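Local coordinates for precorrin-3 methylase (Rhodobacter capsulatus, PDB 3NUT) that transfers a methyl group from S-adenosyl-L-methionine to a precorrin, probably precorrin-3B at C17, in the biosynthesis of cobalamin (vitamin B12), at the interface of chains A and B. Numbering follows the deposited sequence. Chains: chain A/B, Precorrin-3 methylase.

Contact 1: the interface of chains A and B. Residues chain A 99, 102, 113; chain B 130-131, 239, 242, 244.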
loop_
_atom_site.group_PDB
_atom_site.type_symbol
_atom_site.label_atom_id
_atom_site.label_comp_id
_atom_site.label_asym_id
_atom_site.label_seq_id
_atom_site.Cartn_x
_atom_site.Cartn_y
_atom_site.Cartn_z
ATOM N N PHE A 99 0.216 -17.831 -8.184
ATOM C CA PHE A 99 0.056 -17.688 -9.625
ATOM C C PHE A 99 1.242 -18.294 -10.368
ATOM O O PHE A 99 1.064 -18.864 -11.463
ATOM C CB PHE A 99 -0.241 -16.246 -10.041
ATOM C CG PHE A 99 -1.534 -15.747 -9.484
ATOM C CD1 PHE A 99 -2.727 -16.334 -9.860
ATOM C CD2 PHE A 99 -1.561 -14.728 -8.534
ATOM C CE1 PHE A 99 -3.926 -15.897 -9.324
ATOM C CE2 PHE A 99 -2.748 -14.296 -8.003
ATOM C CZ PHE A 99 -3.926 -14.869 -8.374
ATOM N N LEU A 102 0.363 -22.034 -10.193
ATOM C CA LEU A 102 -0.657 -22.225 -11.197
ATOM C C LEU A 102 -0.121 -22.271 -12.647
ATOM O O LEU A 102 -0.444 -23.188 -13.412
ATOM C CB LEU A 102 -1.769 -21.175 -11.035
ATOM C CG LEU A 102 -2.880 -21.227 -12.095
ATOM C CD1 LEU A 102 -3.768 -22.461 -11.905
ATOM C CD2 LEU A 102 -3.699 -19.927 -12.122
ATOM N N ILE A 113 -9.939 -18.939 -7.362
ATOM C CA ILE A 113 -8.897 -18.289 -6.613
ATOM C C ILE A 113 -9.377 -16.906 -6.232
ATOM O O ILE A 113 -9.962 -16.233 -7.043
ATOM C CB ILE A 113 -7.570 -18.171 -7.407
ATOM C CG1 ILE A 113 -6.784 -19.479 -7.300
ATOM C CG2 ILE A 113 -6.707 -17.062 -6.817
ATOM C CD1 ILE A 113 -5.874 -19.808 -8.533
ATOM N N GLY B 130 -4.950 -10.219 -9.602
ATOM C CA GLY B 130 -4.056 -11.331 -9.271
ATOM C C GLY B 130 -2.865 -10.869 -8.467
ATOM O O GLY B 130 -2.945 -10.743 -7.260
ATOM N N ALA B 131 -1.744 -10.606 -9.120
ATOM C CA ALA B 131 -0.579 -10.119 -8.369
ATOM C C ALA B 131 0.375 -9.225 -9.156
ATOM O O ALA B 131 1.579 -9.426 -9.101
ATOM C CB ALA B 131 0.169 -11.284 -7.761
ATOM N N VAL B 239 -1.746 -15.575 -16.687
ATOM C CA VAL B 239 -2.051 -17.000 -16.549
ATOM C C VAL B 239 -3.557 -17.104 -16.335
ATOM O O VAL B 239 -4.118 -16.540 -15.370
ATOM C CB VAL B 239 -1.193 -17.723 -15.456
ATOM C CG1 VAL B 239 -1.265 -17.017 -14.127
ATOM C CG2 VAL B 239 -1.599 -19.173 -15.309
ATOM N N TRP B 242 -5.686 -14.298 -14.933
ATOM C CA TRP B 242 -4.949 -13.529 -13.925
ATOM C C TRP B 242 -3.740 -12.811 -14.488
ATOM O O TRP B 242 -3.203 -13.194 -15.517
ATOM C CB TRP B 242 -4.474 -14.443 -12.777
ATOM C CG TRP B 242 -5.554 -15.228 -12.169
ATOM C CD1 TRP B 242 -5.847 -16.536 -12.404
ATOM C CD2 TRP B 242 -6.491 -14.770 -11.202
ATOM N NE1 TRP B 242 -6.921 -16.928 -11.652
ATOM C CE2 TRP B 242 -7.349 -15.863 -10.906
ATOM C CE3 TRP B 242 -6.695 -13.548 -10.556
ATOM C CZ2 TRP B 242 -8.395 -15.774 -9.992
ATOM C CZ3 TRP B 242 -7.744 -13.458 -9.632
ATOM C CH2 TRP B 242 -8.578 -14.565 -9.362
ATOM N N TYR B 244 0.192 -11.567 -13.127
ATOM C CA TYR B 244 1.175 -11.658 -12.064
ATOM C C TYR B 244 2.580 -11.322 -12.544
ATOM O O TYR B 244 2.850 -11.271 -13.743
ATOM C CB TYR B 244 1.175 -13.054 -11.445
ATOM C CG TYR B 244 1.873 -14.116 -12.272
ATOM C CD1 TYR B 244 3.069 -14.700 -11.836
ATOM C CD2 TYR B 244 1.317 -14.580 -13.466
ATOM C CE1 TYR B 244 3.697 -15.719 -12.578
ATOM C CE2 TYR B 244 1.940 -15.592 -14.212
ATOM C CZ TYR B 244 3.134 -16.152 -13.763
ATOM O OH TYR B 244 3.742 -17.138 -14.512
#
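A:Phe99, on helix 94-104, drives its phenyl ring into chain B, where strands 130-131 and 242-244 meet it with B:Gly130, B:Ala131, B:Trp242 and B:Tyr244. With chi1 at -63°, CG stands opposite the backbone carbonyl carbon and the ring points away from its helix. From the start of the side chain outward, CB rests 3.7 Å from CG of B:Tyr244, and the backbone carbonyl of A:Phe99 lies over the rim of that tyrosine's ring. Farther out the two edges of the phenyl ring part company. On one edge CD1 passes CB and CG of B:Trp242, and CE1 comes down on the indole at 3.3 Å from its CG. The two ring planes are tilted by about 40°, so the phenyl leans onto the indole by an edge and does not stack flat. On the other edge CD2 faces CB of B:Ala131, and CE2 lies 3.5 Å from CA of B:Gly130, where the lack of a side chain admits the ring against the backbone. CZ, at the tip, sits between B:Gly130 and CE3 of the indole.

The same indole face also receives A:Ile113, whose CG2 covers the benzo half while CB approaches CZ2 at 3.6 Å. Beyond the rim, the carbonyl O of A:Ile113 is 3.2 Å from CH2 of B:Trp242. At the pyrrole end, CD2 of A:Leu102 approaches CD1 of B:Trp242 from above the plane, just beyond the rim, and also packs 3.9 Å from CG2 of B:Val239. An alanine at B:Trp242 removes the indole face on which A:Phe99 and A:Ile113 rest; a gap would probably open between strand 242-244 of chain B and both helix 94-104 and strand 113-116 of chain A, with the phenyl freer to turn. This aromatic and aliphatic patch joins helix 94-104 and strand 113-116 of one subunit to strands of the other and probably helps hold the dimer together.

Contact 2: the interface of chains A and B. Residues chain A 22-23, 25, 119; chain B 25, 117-119.
A chi1 of -60° in A:Ile119 sets CG1 opposite the backbone carbonyl carbon, and a chi2 of -56° then bends CD1 toward chain B. In B:Thr25 a chi1 of 66° turns the hydroxyl OG1 to the side between N and C and swings the methyl CG2 toward chain A. The two methyls consequently meet, with CD1 of A:Ile119 3.8 Å from CG2 of B:Thr25, the side chains crossing at about a right angle.

The isoleucine uses its branches for different partners. CD1 also presses on the backbone of B:Gly118, lying 3.6 Å from its CA, a position at which no side chain stands in the way. CG2 instead meets the ring of B:Pro117 at CB, 3.9 Å away. A:Ile119 is thus held by the B:Pro117-B:Gly118 loop and by B:Thr25.

B:Thr25 in turn fits against the short 3-10 helix 21-23 of chain A. Its CB faces the backbone O of A:Asp22 at 3.7 Å, and its CG2 lies 3.9 Å from the O of A:Leu23; these are van der Waals contacts from carbon to carbonyl oxygen. The reciprocal pair is present as well: CG2 of A:Thr25 touches CD1 of B:Ile119 at 3.8 Å, again with the side chains crossed nearly perpendicularly.

The contact is therefore a small aliphatic junction of loops, to which both chains contribute Thr25 and Ile119. Residue 119 directly precedes Thr120 and Ala121, which bind S-adenosyl-L-homocysteine, so the junction probably steadies the loop beside the S-adenosyl-L-homocysteine pocket as well as helping to join the subunits.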
loop_
_atom_site.group_PDB
_atom_site.type_symbol
_atom_site.label_atom_id
_atom_site.label_comp_id
_atom_site.label_asym_id
_atom_site.label_seq_id
_atom_site.Cartn_x
_atom_site.Cartn_y
_atom_site.Cartn_z
ATOM N N ASP A 22 -7.053 -5.833 15.232
ATOM C CA ASP A 22 -8.046 -4.854 14.781
ATOM C C ASP A 22 -7.703 -4.214 13.428
ATOM O O ASP A 22 -8.335 -3.246 13.021
ATOM C CB ASP A 22 -8.412 -3.819 15.866
ATOM C CG ASP A 22 -7.292 -2.814 16.145
ATOM O OD1 ASP A 22 -6.142 -3.010 15.675
ATOM O OD2 ASP A 22 -7.581 -1.807 16.849
ATOM N N LEU A 23 -6.731 -4.774 12.718
ATOM C CA LEU A 23 -6.445 -4.306 11.372
ATOM C C LEU A 23 -6.762 -5.376 10.289
ATOM O O LEU A 23 -6.557 -5.140 9.077
ATOM C CB LEU A 23 -4.989 -3.814 11.274
ATOM C CG LEU A 23 -4.488 -2.660 12.172
ATOM C CD1 LEU A 23 -2.960 -2.583 12.112
ATOM C CD2 LEU A 23 -5.085 -1.292 11.827
ATOM N N THR A 25 -9.152 -7.192 7.884
ATOM C CA THR A 25 -10.401 -6.749 7.280
ATOM C C THR A 25 -11.507 -7.720 7.627
ATOM O O THR A 25 -11.231 -8.881 7.845
ATOM C CB THR A 25 -10.267 -6.604 5.797
ATOM O OG1 THR A 25 -9.963 -7.892 5.230
ATOM C CG2 THR A 25 -9.196 -5.604 5.494
ATOM N N ILE A 119 -3.617 -4.536 5.306
ATOM C CA ILE A 119 -2.778 -3.359 5.583
ATOM C C ILE A 119 -1.325 -3.764 5.410
ATOM O O ILE A 119 -0.880 -4.690 6.081
ATOM C CB ILE A 119 -3.009 -2.853 7.051
ATOM C CG1 ILE A 119 -4.482 -2.449 7.304
ATOM C CG2 ILE A 119 -2.055 -1.719 7.419
ATOM C CD1 ILE A 119 -5.088 -1.360 6.346
ATOM N N THR B 25 -11.048 -1.310 8.263
ATOM C CA THR B 25 -10.501 -2.002 9.429
ATOM C C THR B 25 -11.412 -1.792 10.652
ATOM O O THR B 25 -12.122 -0.775 10.723
ATOM C CB THR B 25 -9.091 -1.516 9.799
ATOM O OG1 THR B 25 -9.176 -0.153 10.241
ATOM C CG2 THR B 25 -8.160 -1.653 8.629
ATOM N N PRO B 117 -4.468 3.492 9.127
ATOM C CA PRO B 117 -4.279 3.007 7.746
ATOM C C PRO B 117 -5.537 2.372 7.160
ATOM O O PRO B 117 -6.458 2.031 7.913
ATOM C CB PRO B 117 -3.179 1.951 7.875
ATOM C CG PRO B 117 -2.951 1.749 9.342
ATOM C CD PRO B 117 -3.917 2.565 10.124
ATOM N N GLY B 118 -5.558 2.239 5.821
ATOM C CA GLY B 118 -6.670 1.673 5.078
ATOM C C GLY B 118 -6.198 0.887 3.879
ATOM O O GLY B 118 -5.043 0.989 3.510
ATOM N N ILE B 119 -7.088 0.091 3.271
ATOM C CA ILE B 119 -6.724 -0.651 2.070
ATOM C C ILE B 119 -6.636 0.343 0.959
ATOM O O ILE B 119 -7.609 1.028 0.612
ATOM C CB ILE B 119 -7.763 -1.709 1.665
ATOM C CG1 ILE B 119 -8.045 -2.682 2.822
ATOM C CG2 ILE B 119 -7.343 -2.392 0.311
ATOM C CD1 ILE B 119 -6.915 -3.596 3.171
#

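The C-alpha centres of contact 1 and contact 2 lie about 23 Å apart on the same two-fold symmetric interface, and they have no residue in common. Contact 2 draws on Thr25 and Ile119 from both chains, which places it near the symmetry axis; contact 1 uses different surfaces of the two chains and recurs with the chains exchanged. In chain A, strand 113-116 starts at A:Ile113 of contact 1 and leads to A:Ile119 of contact 2, where the equivalent loop of chain B also takes part. The apolar patches, spread along the interface, are consistent with a dimer, with methyl-donor-site loops probably close to its axis.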